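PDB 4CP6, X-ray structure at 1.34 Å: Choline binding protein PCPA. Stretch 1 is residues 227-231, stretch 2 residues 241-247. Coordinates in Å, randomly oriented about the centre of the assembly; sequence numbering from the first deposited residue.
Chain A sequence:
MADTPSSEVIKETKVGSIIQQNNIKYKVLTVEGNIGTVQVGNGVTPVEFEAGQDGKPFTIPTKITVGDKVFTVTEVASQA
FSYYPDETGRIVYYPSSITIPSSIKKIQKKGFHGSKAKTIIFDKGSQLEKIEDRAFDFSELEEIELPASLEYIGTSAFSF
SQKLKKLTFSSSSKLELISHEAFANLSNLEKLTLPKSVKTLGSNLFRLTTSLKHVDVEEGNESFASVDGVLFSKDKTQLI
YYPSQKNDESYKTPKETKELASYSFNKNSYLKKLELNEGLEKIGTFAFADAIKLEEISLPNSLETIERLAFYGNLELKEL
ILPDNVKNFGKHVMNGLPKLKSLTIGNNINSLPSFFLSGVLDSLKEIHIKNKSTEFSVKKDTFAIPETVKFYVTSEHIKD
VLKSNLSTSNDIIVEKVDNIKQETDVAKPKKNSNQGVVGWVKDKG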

# COMPACT_ATOMS: atom_id res chain seq x y z
N VAL A 227 -2.14 -15.99 9.55
CA VAL A 227 -1.34 -17.15 9.96
C VAL A 227 0.03 -16.66 10.37
O VAL A 227 0.79 -16.16 9.52
CB VAL A 227 -1.23 -18.25 8.89
CG1 VAL A 227 -0.46 -19.47 9.44
CG2 VAL A 227 -2.61 -18.66 8.34
N ASP A 228 0.34 -16.71 11.67
CA ASP A 228 1.64 -16.24 12.17
C ASP A 228 1.89 -14.78 11.77
O ASP A 228 3.03 -14.35 11.52
CB ASP A 228 2.78 -17.21 11.77
CG ASP A 228 2.61 -18.59 12.38
OD1 ASP A 228 2.27 -18.67 13.58
OD2 ASP A 228 2.78 -19.59 11.65
N GLY A 229 0.81 -14.02 11.76
CA GLY A 229 0.83 -12.59 11.50
C GLY A 229 0.81 -12.20 10.03
O GLY A 229 0.79 -11.01 9.73
N VAL A 230 0.76 -13.19 9.13
CA VAL A 230 0.71 -13.00 7.67
C VAL A 230 -0.73 -12.99 7.22
O VAL A 230 -1.49 -13.90 7.58
CB VAL A 230 1.52 -14.10 6.93
CG1 VAL A 230 1.54 -13.84 5.42
CG2 VAL A 230 2.95 -14.15 7.46
N LEU A 231 -1.12 -11.98 6.44
CA LEU A 231 -2.50 -11.83 5.98
C LEU A 231 -2.74 -12.55 4.66
O LEU A 231 -2.03 -12.31 3.68
CB LEU A 231 -2.82 -10.34 5.85
CG LEU A 231 -4.20 -9.97 5.34
CD1 LEU A 231 -5.30 -10.33 6.35
CD2 LEU A 231 -4.26 -8.47 5.08
N TYR A 241 -0.44 -9.89 2.53
CA TYR A 241 0.61 -9.06 3.11
C TYR A 241 1.42 -9.81 4.12
O TYR A 241 0.86 -10.36 5.09
CB TYR A 241 0.03 -7.77 3.72
CG TYR A 241 1.13 -6.84 4.19
CD1 TYR A 241 2.09 -6.34 3.30
CD2 TYR A 241 1.26 -6.50 5.54
CE1 TYR A 241 3.13 -5.53 3.74
CE2 TYR A 241 2.27 -5.64 5.98
CZ TYR A 241 3.21 -5.18 5.08
OH TYR A 241 4.25 -4.39 5.53
N TYR A 242 2.76 -9.79 3.93
CA TYR A 242 3.71 -10.36 4.87
C TYR A 242 4.31 -9.16 5.61
O TYR A 242 5.00 -8.33 5.00
CB TYR A 242 4.78 -11.11 4.09
CG TYR A 242 5.71 -11.90 4.99
CD1 TYR A 242 6.79 -11.29 5.62
CD2 TYR A 242 5.55 -13.28 5.13
CE1 TYR A 242 7.67 -12.03 6.41
CE2 TYR A 242 6.43 -14.02 5.91
CZ TYR A 242 7.48 -13.39 6.56
OH TYR A 242 8.36 -14.15 7.29
N PRO A 243 4.06 -9.01 6.93
CA PRO A 243 4.55 -7.81 7.63
C PRO A 243 6.04 -7.57 7.48
O PRO A 243 6.81 -8.50 7.66
CB PRO A 243 4.14 -8.03 9.08
CG PRO A 243 2.89 -8.90 8.95
CD PRO A 243 3.23 -9.85 7.80
N SER A 244 6.44 -6.32 7.15
CA SER A 244 7.84 -6.04 6.89
C SER A 244 8.73 -6.34 8.07
O SER A 244 9.93 -6.63 7.89
CB SER A 244 8.05 -4.59 6.43
OG SER A 244 7.82 -3.65 7.46
N GLN A 245 8.16 -6.23 9.31
CA GLN A 245 8.99 -6.41 10.52
C GLN A 245 8.81 -7.77 11.17
O GLN A 245 9.34 -7.98 12.27
CB GLN A 245 8.81 -5.26 11.53
CG GLN A 245 8.96 -3.87 10.92
CD GLN A 245 10.22 -3.73 10.11
OE1 GLN A 245 10.19 -3.76 8.86
NE2 GLN A 245 11.34 -3.56 10.79
N LYS A 246 8.13 -8.70 10.51
CA LYS A 246 8.01 -10.09 10.98
C LYS A 246 9.44 -10.67 10.90
O LYS A 246 10.08 -10.61 9.85
CB LYS A 246 7.00 -10.84 10.11
CG LYS A 246 6.99 -12.34 10.39
CD LYS A 246 5.83 -13.01 9.69
CE LYS A 246 5.94 -14.52 9.62
NZ LYS A 246 5.86 -15.15 10.95
N ASN A 247 9.99 -11.14 12.03
CA ASN A 247 11.43 -11.39 12.06
C ASN A 247 11.96 -12.76 11.61
O ASN A 247 13.18 -12.95 11.63
CB ASN A 247 11.97 -11.05 13.43
CG ASN A 247 11.69 -12.07 14.50
OD1 ASN A 247 10.96 -13.05 14.32
ND2 ASN A 247 12.35 -11.88 15.63

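A short backbone pairing often fixes the register of two chain segments, while the fit between them is settled by the side chains just beyond it. The contact between residues 227-231 and 241-247 of the choline binding protein PCPA illustrates the principle on a small scale, with 313 Å² of surface buried over both sides.

The anchor is an antiparallel pair, Leu231 with Tyr241. Leu231 N donates to Tyr241 O at 2.9 Å, and Tyr241 N returns a bond to Leu231 O at 3.1 Å; both are close to straight, at 160° and 164°. The two side chains leave on the same face of the sheet, where Leu231 CB lies 4.4 Å from Tyr241 CB. Beyond that point they part, for the end of the tyrosine leads away from the first stretch. Its hydroxyl instead serves its own segment, as Tyr241 OH accepts a weak hydrogen bond from Ser244 N at 3.3 Å.

Next to this pair, Val230 supplies the principal bump. Val230 CG2 enters a hollow lined by three residues of the second stretch, standing 3.6 Å from Tyr242 CD2, 3.7 Å from Lys246 CE and 4.3 Å from Pro243 CD. The methyl meets the tyrosine ring obliquely. The other branch also finds a surface, with Val230 CG1 resting 3.6 Å from Tyr241 O, so the forked valine touches backbone as well as side chains.

Turns shape both partners. A type I' turn from Val227 to Val230 is closed by paired backbone bonds, Val227 N to Val230 O at 2.9 Å and Val230 N to Val227 O at 3.0 Å. Within it, Gly229 has a positive phi of 84°, a value that by itself favours glycine. Its carbonyl forms a second, smaller point of close packing: Gly229 O comes within 3.1 Å of Pro243 CG. On the other side, a type I turn runs from Pro243 to Lys246, with a hydrogen bond from Lys246 N to Pro243 O at 3.1 Å; at its end the CA-to-CB bond of Lys246 points toward the first stretch.

From there the lysine reaches out through three successive t rotamers before chi4 bends to p. Its aliphatic portion packs against Val230, while its tip extends to the turn, where Lys246 NZ donates a hydrogen bond to Asp228 O at 3.0 Å. A single long side chain thus combines apolar packing with a polar tether. The Asp228 carboxylate, by contrast, leads away from the contact.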